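Local coordinates for LAIR1 ecotodomain from MGD21 antibody (Homo sapiens, PDB 7JZK), which binds the V2 domain of a Plasmodium RIFIN as the LAIR1-derived insert of the human malaria antibody MGD21, at residues V22-R27 and D91-V96; E40-Y45 and L75-Y80; E49-T54 and S59-R64. All coordinates share one frame; numbering follows the deposited sequence.

Contact 1: residues V22-R27 and D91-V96; sequences VTFVCR and DYLELV
With CG of F24 anti to its carbonyl carbon (chi1 -63°) and CG of L93 (chi1 -166°) and L95 (chi1 164°) anti to the backbone N, the three side chains reach into the gap between two antiparallel strands whose axes come no closer than 10.5 Å. The leucines meet the phenyl ring at its rim. L93 CD2 lies in the ring plane, 3.9 Å from F24 CD2 and nearly as close to CE2. Further round the rim, near the plane, L95 CD2 approaches F24 CZ at 4.2 Å, its side chain crossing that of F24 at about a right angle. The other methyl of L95 extends the row, with CD1 at 4.3 Å from V22 CG2.

Strand 22-28 belongs to one sheet and strand 85-97 to the other, so this is packing across the core of an immunoglobulin beta-sandwich. I8 touches both F24 and L93, I16 touches both V22 and L95, and the F24 ring also meets that of F76. No hydrogen bond passes between the two segments: carbon meets carbon throughout, which implies that their direct contact rests on van der Waals packing and, probably, the exclusion of water.

Contact 2: residues E40-Y45 and L75-Y80; sequences ERNYLY and LFRCIY
The carboxylate oxygen OE1 of E40, whose aliphatic part rests on L75, is gripped by two nitrogens of R41, a pairing within segment 40-45 that does not bridge to segment 75-80. NH1 gives the shorter bond, 2.9 Å to OE1, and forms a salt bridge; the hydrogen bond from NE to the same oxygen, at 3.1 Å, is weak. NH1 comes from the syn side of the carboxylate but stands 33° out of its plane, and its N-H...O angle is only 134°, so this bond is neither flat nor straight. The bend at chi2 of E40 (83°) turns the carboxylate back toward R41, while CG itself lies 4.1 Å from L75 CB. The backbones come close here as well, but E40 N and L75 O, 3.3 Å apart, are too poorly angled to be hydrogen-bonded.

Beyond E40 the chain folds into a type I beta turn from R41 to L44, closed by L44 N donating to R41 O at 3.1 Å. The end of the N42 side chain, at the second position of the turn, comes near the R77 guanidinium, with the two planes strongly inclined to each other. From CG to NE the R77 chain is extended, and the main polar partner of its head is E38, which forms a salt bridge with NE. R92 of the RIFIN chain donates from NH1 to Y43 O and makes a cation-pi interaction with Y45. A turn joining strands 34-38 and 45-48 beside strand 74-82 corresponds to the C-C' connection packed against strand F in an immunoglobulin domain.

Contact 3: residues E49-T54 and S59-R64; sequences EDVSQT and SEARFR
S52 and E60 are joined by a reciprocal pair of backbone hydrogen bonds. S52 N donates to E60 O at 3.0 Å, and E60 N returns a bond of 3.0 Å to S52 O. Each acceptor also receives a CA-H...O contact, from V51 CA to E60 O and from S59 CA to S52 O, both 3.5 Å. S52 and E60 thus form a hydrogen-bonded antiparallel pair, followed by the non-hydrogen-bonded pair of Q53 and S59. This is the ladder of a beta hairpin, the D-E hairpin of the immunoglobulin fold, with strand 52-55 at the edge of its sheet and strand 58-65 paired on its far side with strand 22-28.

On the S52 and E60 face, the E60 side chain leaves the backbone between N and the carbonyl carbon (chi1 79°) and then runs extended. Its CG lies 3.8 Å from T54 CG2, the two side chains crossing at about a right angle, and 3.9 Å from S52 OG. R62 NE is 3.4 Å from E60 OE1, which sits over a face of the guanidinium, a purely electrostatic pairing. V51 CG1 touches A61 CB at 4.1 Å, and both side chains also pack on F35 of the other sheet.

Contact 1 is the core contact, joining the two sheets of the sandwich through hydrocarbon alone, whereas contact 2 lies at the surface and contact 3 is partly buried. Contacts 1 and 3 share a sheet, since segments 22-27 and 59-64 are on neighbouring strands, probably hydrogen-bonded through F24 N and F63 O. Contacts 1 and 2 meet in the other sheet, where L93 N is probably hydrogen-bonded to F76 O, and the C26-C78 disulfide ties segment 22-27 to segment 75-80 across the sandwich. Backbone hydrogen bonding dominates the edge hairpin of contact 3; contact 2 instead combines a local salt bridge with light packing, on the opposite side of the chain's centre.

Contact 1: residues V22-R27 and D91-V96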
loop_
_atom_site.group_PDB
_atom_site.type_symbol
_atom_site.label_atom_id
_atom_site.label_comp_id
_atom_site.label_asym_id
_atom_site.label_seq_id
_atom_site.Cartn_x
_atom_site.Cartn_y
_atom_site.Cartn_z
ATOM N N VAL A 22 -2.356 -19.644 9.496
ATOM C CA VAL A 22 -3.464 -19.751 8.549
ATOM C C VAL A 22 -2.937 -19.386 7.171
ATOM O O VAL A 22 -1.989 -18.614 7.046
ATOM C CB VAL A 22 -4.660 -18.852 8.950
ATOM C CG1 VAL A 22 -4.340 -17.388 8.726
ATOM C CG2 VAL A 22 -5.906 -19.221 8.154
ATOM N N THR A 23 -3.511 -19.990 6.128
ATOM C CA THR A 23 -3.131 -19.660 4.758
ATOM C C THR A 23 -4.367 -19.410 3.900
ATOM O O THR A 23 -5.249 -20.272 3.801
ATOM C CB THR A 23 -2.285 -20.769 4.125
ATOM O OG1 THR A 23 -1.284 -21.198 5.058
ATOM C CG2 THR A 23 -1.604 -20.242 2.865
ATOM N N PHE A 24 -4.407 -18.247 3.254
ATOM C CA PHE A 24 -5.451 -17.921 2.296
ATOM C C PHE A 24 -4.970 -18.342 0.923
ATOM O O PHE A 24 -3.895 -17.924 0.485
ATOM C CB PHE A 24 -5.757 -16.420 2.311
ATOM C CG PHE A 24 -6.283 -15.931 3.619
ATOM C CD1 PHE A 24 -5.440 -15.356 4.542
ATOM C CD2 PHE A 24 -7.612 -16.099 3.945
ATOM C CE1 PHE A 24 -5.910 -14.931 5.761
ATOM C CE2 PHE A 24 -8.097 -15.666 5.153
ATOM C CZ PHE A 24 -7.239 -15.088 6.070
ATOM N N VAL A 25 -5.785 -19.142 0.243
ATOM C CA VAL A 25 -5.504 -19.670 -1.089
ATOM C C VAL A 25 -6.469 -19.012 -2.061
ATOM O O VAL A 25 -7.696 -19.131 -1.917
ATOM C CB VAL A 25 -5.632 -21.201 -1.142
ATOM C CG1 VAL A 25 -5.175 -21.727 -2.500
ATOM C CG2 VAL A 25 -4.842 -21.851 -0.003
ATOM N N CYS A 26 -5.907 -18.280 -3.012
ATOM C CA CYS A 26 -6.651 -17.593 -4.051
ATOM C C CYS A 26 -6.516 -18.375 -5.348
ATOM O O CYS A 26 -5.397 -18.686 -5.773
ATOM C CB CYS A 26 -6.117 -16.176 -4.232
ATOM S SG CYS A 26 -6.398 -15.117 -2.836
ATOM N N ARG A 27 -7.644 -18.713 -5.959
ATOM C CA ARG A 27 -7.645 -19.501 -7.184
ATOM C C ARG A 27 -8.347 -18.756 -8.298
ATOM O O ARG A 27 -9.413 -18.163 -8.090
ATOM C CB ARG A 27 -8.273 -20.866 -6.976
ATOM C CG ARG A 27 -7.306 -21.824 -6.313
ATOM C CD ARG A 27 -7.834 -23.230 -6.313
ATOM N NE ARG A 27 -7.621 -23.916 -5.037
ATOM C CZ ARG A 27 -8.258 -23.652 -3.898
ATOM N NH1 ARG A 27 -7.974 -24.358 -2.808
ATOM N NH2 ARG A 27 -9.163 -22.679 -3.831
ATOM N N ASP A 91 -15.976 -13.450 -3.314
ATOM C CA ASP A 91 -16.741 -13.213 -2.104
ATOM C C ASP A 91 -15.798 -13.079 -0.910
ATOM O O ASP A 91 -14.693 -13.625 -0.917
ATOM C CB ASP A 91 -17.725 -14.358 -1.868
ATOM C CG ASP A 91 -19.083 -14.081 -2.488
ATOM O OD1 ASP A 91 -19.142 -13.255 -3.428
ATOM O OD2 ASP A 91 -20.090 -14.692 -2.055
ATOM N N TYR A 92 -16.235 -12.329 0.110
ATOM C CA TYR A 92 -15.463 -12.185 1.337
ATOM C C TYR A 92 -15.505 -13.466 2.151
ATOM O O TYR A 92 -16.505 -14.178 2.182
ATOM C CB TYR A 92 -15.992 -11.035 2.217
ATOM C CG TYR A 92 -15.552 -9.656 1.771
ATOM C CD1 TYR A 92 -16.434 -8.814 1.123
ATOM C CD2 TYR A 92 -14.258 -9.215 1.956
ATOM C CE1 TYR A 92 -16.048 -7.560 0.680
ATOM C CE2 TYR A 92 -13.857 -7.951 1.520
ATOM C CZ TYR A 92 -14.761 -7.128 0.880
ATOM O OH TYR A 92 -14.419 -5.877 0.417
ATOM N N LEU A 93 -14.421 -13.699 2.868
ATOM C CA LEU A 93 -14.210 -14.827 3.755
ATOM C C LEU A 93 -13.901 -14.255 5.132
ATOM O O LEU A 93 -13.035 -13.378 5.247
ATOM C CB LEU A 93 -13.014 -15.645 3.269
ATOM C CG LEU A 93 -12.726 -17.044 3.792
ATOM C CD1 LEU A 93 -13.686 -18.021 3.159
ATOM C CD2 LEU A 93 -11.286 -17.431 3.502
ATOM N N GLU A 94 -14.606 -14.719 6.173
ATOM C CA GLU A 94 -14.382 -14.228 7.531
ATOM C C GLU A 94 -13.413 -15.147 8.266
ATOM O O GLU A 94 -13.668 -16.343 8.410
ATOM C CB GLU A 94 -15.669 -14.129 8.343
ATOM C CG GLU A 94 -15.486 -13.421 9.705
ATOM C CD GLU A 94 -16.761 -13.410 10.529
ATOM O OE1 GLU A 94 -17.083 -12.380 11.142
ATOM O OE2 GLU A 94 -17.469 -14.436 10.549
ATOM N N LEU A 95 -12.325 -14.579 8.766
ATOM C CA LEU A 95 -11.366 -15.289 9.592
ATOM C C LEU A 95 -11.714 -15.024 11.046
ATOM O O LEU A 95 -11.811 -13.864 11.465
ATOM C CB LEU A 95 -9.935 -14.838 9.297
ATOM C CG LEU A 95 -8.914 -15.247 10.361
ATOM C CD1 LEU A 95 -8.706 -16.747 10.316
ATOM C CD2 LEU A 95 -7.601 -14.519 10.179
ATOM N N VAL A 96 -11.913 -16.093 11.802
ATOM C CA VAL A 96 -12.210 -16.015 13.219
ATOM C C VAL A 96 -10.991 -16.535 13.953
ATOM O O VAL A 96 -10.467 -17.600 13.607
ATOM C CB VAL A 96 -13.471 -16.821 13.571
ATOM C CG1 VAL A 96 -13.757 -16.739 15.074
ATOM C CG2 VAL A 96 -14.648 -16.291 12.773
#

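Contact 2: residues E40-Y45 and L75-Y80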
loop_
_atom_site.group_PDB
_atom_site.type_symbol
_atom_site.label_atom_id
_atom_site.label_comp_id
_atom_site.label_asym_id
_atom_site.label_seq_id
_atom_site.Cartn_x
_atom_site.Cartn_y
_atom_site.Cartn_z
ATOM N N GLU A 40 -11.134 -6.040 4.492
ATOM C CA GLU A 40 -12.495 -5.461 4.429
ATOM C C GLU A 40 -12.444 -4.164 3.624
ATOM O O GLU A 40 -13.466 -3.775 3.078
ATOM C CB GLU A 40 -13.004 -5.238 5.848
ATOM C CG GLU A 40 -12.170 -5.928 6.907
ATOM C CD GLU A 40 -10.937 -5.153 7.334
ATOM O OE1 GLU A 40 -10.891 -3.942 7.083
ATOM O OE2 GLU A 40 -10.022 -5.770 7.893
ATOM N N ARG A 41 -11.285 -3.521 3.586
ATOM C CA ARG A 41 -11.132 -2.294 2.795
ATOM C C ARG A 41 -10.216 -2.493 1.595
ATOM O O ARG A 41 -9.208 -3.178 1.742
ATOM C CB ARG A 41 -10.904 -1.083 3.695
ATOM C CG ARG A 41 -12.186 -0.550 4.315
ATOM C CD ARG A 41 -11.991 -0.003 5.711
ATOM N NE ARG A 41 -11.256 -0.909 6.576
ATOM C CZ ARG A 41 -11.012 -0.678 7.860
ATOM N NH1 ARG A 41 -10.329 -1.554 8.576
ATOM N NH2 ARG A 41 -11.452 0.431 8.422
ATOM N N ASN A 42 -10.568 -1.872 0.474
ATOM C CA ASN A 42 -9.869 -1.999 -0.828
ATOM C C ASN A 42 -8.423 -1.551 -0.717
ATOM O O ASN A 42 -7.604 -2.086 -1.448
ATOM C CB ASN A 42 -10.518 -1.002 -1.792
ATOM C CG ASN A 42 -11.196 -1.619 -2.989
ATOM O OD1 ASN A 42 -11.109 -2.820 -3.208
ATOM N ND2 ASN A 42 -11.875 -0.797 -3.770
ATOM N N TYR A 43 -8.162 -0.558 0.112
ATOM C CA TYR A 43 -6.808 0.024 0.241
ATOM C C TYR A 43 -5.878 -0.788 1.137
ATOM O O TYR A 43 -4.720 -0.443 1.214
ATOM C CB TYR A 43 -6.935 1.493 0.638
ATOM C CG TYR A 43 -7.853 1.798 1.794
ATOM C CD1 TYR A 43 -9.152 2.219 1.578
ATOM C CD2 TYR A 43 -7.411 1.707 3.100
ATOM C CE1 TYR A 43 -9.995 2.519 2.631
ATOM C CE2 TYR A 43 -8.239 2.003 4.165
ATOM C CZ TYR A 43 -9.536 2.412 3.928
ATOM O OH TYR A 43 -10.362 2.707 4.967
ATOM N N LEU A 44 -6.396 -1.778 1.835
ATOM C CA LEU A 44 -5.539 -2.658 2.652
ATOM C C LEU A 44 -5.367 -3.956 1.872
ATOM O O LEU A 44 -6.327 -4.717 1.766
ATOM C CB LEU A 44 -6.208 -2.846 4.009
ATOM C CG LEU A 44 -6.609 -1.564 4.726
ATOM C CD1 LEU A 44 -7.474 -1.875 5.934
ATOM C CD2 LEU A 44 -5.382 -0.777 5.141
ATOM N N TYR A 45 -4.190 -4.144 1.285
ATOM C CA TYR A 45 -3.995 -5.303 0.389
ATOM C C TYR A 45 -2.560 -5.814 0.330
ATOM O O TYR A 45 -1.651 -5.073 0.680
ATOM C CB TYR A 45 -4.537 -4.969 -1.002
ATOM C CG TYR A 45 -3.877 -3.884 -1.806
ATOM C CD1 TYR A 45 -4.559 -2.720 -2.102
ATOM C CD2 TYR A 45 -2.619 -4.055 -2.350
ATOM C CE1 TYR A 45 -3.989 -1.730 -2.879
ATOM C CE2 TYR A 45 -2.027 -3.069 -3.115
ATOM C CZ TYR A 45 -2.716 -1.905 -3.382
ATOM O OH TYR A 45 -2.139 -0.941 -4.143
ATOM N N LEU A 75 -12.488 -9.860 7.454
ATOM C CA LEU A 75 -12.745 -10.250 6.077
ATOM C C LEU A 75 -11.528 -10.161 5.149
ATOM O O LEU A 75 -10.708 -9.256 5.271
ATOM C CB LEU A 75 -13.890 -9.394 5.537
ATOM C CG LEU A 75 -15.345 -9.763 5.895
ATOM C CD1 LEU A 75 -15.583 -10.134 7.332
ATOM C CD2 LEU A 75 -16.293 -8.686 5.458
ATOM N N PHE A 76 -11.435 -11.125 4.219
ATOM C CA PHE A 76 -10.404 -11.238 3.190
ATOM C C PHE A 76 -11.067 -11.653 1.880
ATOM O O PHE A 76 -12.072 -12.361 1.886
ATOM C CB PHE A 76 -9.311 -12.284 3.529
ATOM C CG PHE A 76 -8.521 -11.976 4.782
ATOM C CD1 PHE A 76 -9.013 -12.334 6.038
ATOM C CD2 PHE A 76 -7.275 -11.341 4.709
ATOM C CE1 PHE A 76 -8.286 -12.062 7.189
ATOM C CE2 PHE A 76 -6.542 -11.072 5.860
ATOM C CZ PHE A 76 -7.050 -11.428 7.101
ATOM N N ARG A 77 -10.503 -11.226 0.746
ATOM C CA ARG A 77 -11.042 -11.659 -0.545
ATOM C C ARG A 77 -9.953 -11.546 -1.606
ATOM O O ARG A 77 -8.945 -10.872 -1.410
ATOM C CB ARG A 77 -12.278 -10.851 -0.947
ATOM C CG ARG A 77 -11.969 -9.517 -1.584
ATOM C CD ARG A 77 -13.245 -8.782 -1.847
ATOM N NE ARG A 77 -13.014 -7.414 -2.298
ATOM C CZ ARG A 77 -13.995 -6.592 -2.682
ATOM N NH1 ARG A 77 -15.260 -7.009 -2.665
ATOM N NH2 ARG A 77 -13.720 -5.363 -3.098
ATOM N N CYS A 78 -10.160 -12.213 -2.732
ATOM C CA CYS A 78 -9.143 -12.250 -3.771
ATOM C C CYS A 78 -9.586 -11.470 -4.994
ATOM O O CYS A 78 -10.779 -11.300 -5.269
ATOM C CB CYS A 78 -8.790 -13.682 -4.200
ATOM S SG CYS A 78 -8.417 -14.833 -2.846
ATOM N N ILE A 79 -8.594 -10.970 -5.712
ATOM C CA ILE A 79 -8.832 -10.386 -7.019
ATOM C C ILE A 79 -7.562 -10.607 -7.818
ATOM O O ILE A 79 -6.463 -10.632 -7.268
ATOM C CB ILE A 79 -9.222 -8.894 -6.914
ATOM C CG1 ILE A 79 -9.623 -8.325 -8.275
ATOM C CG2 ILE A 79 -8.101 -8.095 -6.323
ATOM C CD1 ILE A 79 -10.060 -6.895 -8.192
ATOM N N TYR A 80 -7.699 -10.830 -9.109
ATOM C CA TYR A 80 -6.504 -11.101 -9.878
ATOM C C TYR A 80 -6.492 -10.214 -11.101
ATOM O O TYR A 80 -7.518 -9.661 -11.511
ATOM C CB TYR A 80 -6.383 -12.575 -10.271
ATOM C CG TYR A 80 -7.441 -13.067 -11.221
ATOM C CD1 TYR A 80 -8.573 -13.706 -10.743
ATOM C CD2 TYR A 80 -7.296 -12.924 -12.599
ATOM C CE1 TYR A 80 -9.527 -14.165 -11.589
ATOM C CE2 TYR A 80 -8.253 -13.373 -13.452
ATOM C CZ TYR A 80 -9.371 -13.994 -12.950
ATOM O OH TYR A 80 -10.344 -14.461 -13.814
#

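Contact 3: residues E49-T54 and S59-R64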
loop_
_atom_site.group_PDB
_atom_site.type_symbol
_atom_site.label_atom_id
_atom_site.label_comp_id
_atom_site.label_asym_id
_atom_site.label_seq_id
_atom_site.Cartn_x
_atom_site.Cartn_y
_atom_site.Cartn_z
ATOM N N GLU A 49 3.096 -12.018 -7.240
ATOM C CA GLU A 49 3.203 -12.518 -8.598
ATOM C C GLU A 49 3.732 -13.942 -8.653
ATOM O O GLU A 49 3.837 -14.498 -9.743
ATOM C CB GLU A 49 4.081 -11.607 -9.459
ATOM C CG GLU A 49 3.503 -10.234 -9.705
ATOM C CD GLU A 49 4.267 -9.497 -10.792
ATOM O OE1 GLU A 49 4.792 -8.386 -10.542
ATOM O OE2 GLU A 49 4.349 -10.045 -11.912
ATOM N N ASP A 50 4.053 -14.555 -7.519
ATOM C CA ASP A 50 4.407 -15.968 -7.548
ATOM C C ASP A 50 3.088 -16.737 -7.588
ATOM O O ASP A 50 2.542 -17.148 -6.562
ATOM C CB ASP A 50 5.265 -16.354 -6.349
ATOM C CG ASP A 50 5.561 -17.865 -6.283
ATOM O OD1 ASP A 50 5.486 -18.573 -7.323
ATOM O OD2 ASP A 50 5.842 -18.353 -5.166
ATOM N N VAL A 51 2.576 -16.941 -8.799
ATOM C CA VAL A 51 1.350 -17.700 -9.028
ATOM C C VAL A 51 1.746 -19.045 -9.615
ATOM O O VAL A 51 2.471 -19.104 -10.615
ATOM C CB VAL A 51 0.385 -16.953 -9.969
ATOM C CG1 VAL A 51 -0.225 -15.735 -9.267
ATOM C CG2 VAL A 51 1.117 -16.494 -11.217
ATOM N N SER A 52 1.299 -20.124 -8.991
ATOM C CA SER A 52 1.689 -21.452 -9.432
ATOM C C SER A 52 0.516 -22.061 -10.186
ATOM O O SER A 52 -0.593 -22.160 -9.648
ATOM C CB SER A 52 2.126 -22.333 -8.258
ATOM O OG SER A 52 1.367 -22.076 -7.093
ATOM N N GLN A 53 0.754 -22.430 -11.440
ATOM C CA GLN A 53 -0.270 -23.072 -12.257
ATOM C C GLN A 53 -0.389 -24.518 -11.802
ATOM O O GLN A 53 0.505 -25.326 -12.055
ATOM C CB GLN A 53 0.097 -22.990 -13.730
ATOM C CG GLN A 53 -0.804 -23.790 -14.588
ATOM C CD GLN A 53 -0.277 -23.905 -15.982
ATOM O OE1 GLN A 53 0.200 -22.927 -16.560
ATOM N NE2 GLN A 53 -0.355 -25.106 -16.541
ATOM N N THR A 54 -1.480 -24.855 -11.120
ATOM C CA THR A 54 -1.601 -26.216 -10.610
ATOM C C THR A 54 -2.054 -27.197 -11.689
ATOM O O THR A 54 -1.518 -28.307 -11.789
ATOM C CB THR A 54 -2.581 -26.235 -9.436
ATOM O OG1 THR A 54 -3.919 -26.195 -9.940
ATOM C CG2 THR A 54 -2.370 -25.017 -8.564
ATOM N N SER A 59 -4.951 -21.826 -11.566
ATOM C CA SER A 59 -3.733 -21.357 -10.911
ATOM C C SER A 59 -4.085 -20.758 -9.568
ATOM O O SER A 59 -5.217 -20.312 -9.339
ATOM C CB SER A 59 -2.946 -20.310 -11.740
ATOM O OG SER A 59 -3.654 -19.092 -11.890
ATOM N N GLU A 60 -3.100 -20.744 -8.683
ATOM C CA GLU A 60 -3.369 -20.317 -7.333
ATOM C C GLU A 60 -2.200 -19.510 -6.806
ATOM O O GLU A 60 -1.103 -19.509 -7.371
ATOM C CB GLU A 60 -3.636 -21.511 -6.412
ATOM C CG GLU A 60 -2.375 -22.217 -5.978
ATOM C CD GLU A 60 -2.629 -23.281 -4.925
ATOM O OE1 GLU A 60 -1.684 -23.624 -4.175
ATOM O OE2 GLU A 60 -3.781 -23.763 -4.841
ATOM N N ALA A 61 -2.478 -18.803 -5.719
ATOM C CA ALA A 61 -1.487 -18.037 -4.988
ATOM C C ALA A 61 -1.832 -18.163 -3.518
ATOM O O ALA A 61 -3.011 -18.220 -3.152
ATOM C CB ALA A 61 -1.459 -16.570 -5.408
ATOM N N ARG A 62 -0.803 -18.202 -2.680
ATOM C CA ARG A 62 -0.979 -18.460 -1.264
ATOM C C ARG A 62 -0.448 -17.281 -0.458
ATOM O O ARG A 62 0.657 -16.793 -0.722
ATOM C CB ARG A 62 -0.231 -19.740 -0.902
ATOM C CG ARG A 62 -0.744 -20.913 -1.703
ATOM C CD ARG A 62 -0.316 -22.250 -1.155
ATOM N NE ARG A 62 -1.531 -22.974 -0.829
ATOM C CZ ARG A 62 -1.633 -24.289 -0.747
ATOM N NH1 ARG A 62 -0.576 -25.061 -0.973
ATOM N NH2 ARG A 62 -2.809 -24.827 -0.442
ATOM N N PHE A 63 -1.225 -16.835 0.532
ATOM C CA PHE A 63 -0.824 -15.770 1.456
ATOM C C PHE A 63 -0.907 -16.370 2.848
ATOM O O PHE A 63 -2.001 -16.719 3.299
ATOM C CB PHE A 63 -1.738 -14.543 1.348
ATOM C CG PHE A 63 -1.897 -14.010 -0.055
ATOM C CD1 PHE A 63 -2.793 -14.601 -0.943
ATOM C CD2 PHE A 63 -1.171 -12.911 -0.483
ATOM C CE1 PHE A 63 -2.939 -14.120 -2.217
ATOM C CE2 PHE A 63 -1.325 -12.429 -1.769
ATOM C CZ PHE A 63 -2.214 -13.039 -2.630
ATOM N N ARG A 64 0.226 -16.506 3.530
ATOM C CA ARG A 64 0.247 -17.262 4.773
ATOM C C ARG A 64 0.632 -16.371 5.951
ATOM O O ARG A 64 1.649 -15.675 5.904
ATOM C CB ARG A 64 1.232 -18.419 4.662
ATOM C CG ARG A 64 1.655 -18.952 6.022
ATOM C CD ARG A 64 2.882 -19.868 5.916
ATOM N NE ARG A 64 3.290 -20.247 7.262
ATOM C CZ ARG A 64 2.949 -21.392 7.845
ATOM N NH1 ARG A 64 3.349 -21.641 9.084
ATOM N NH2 ARG A 64 2.220 -22.294 7.188
#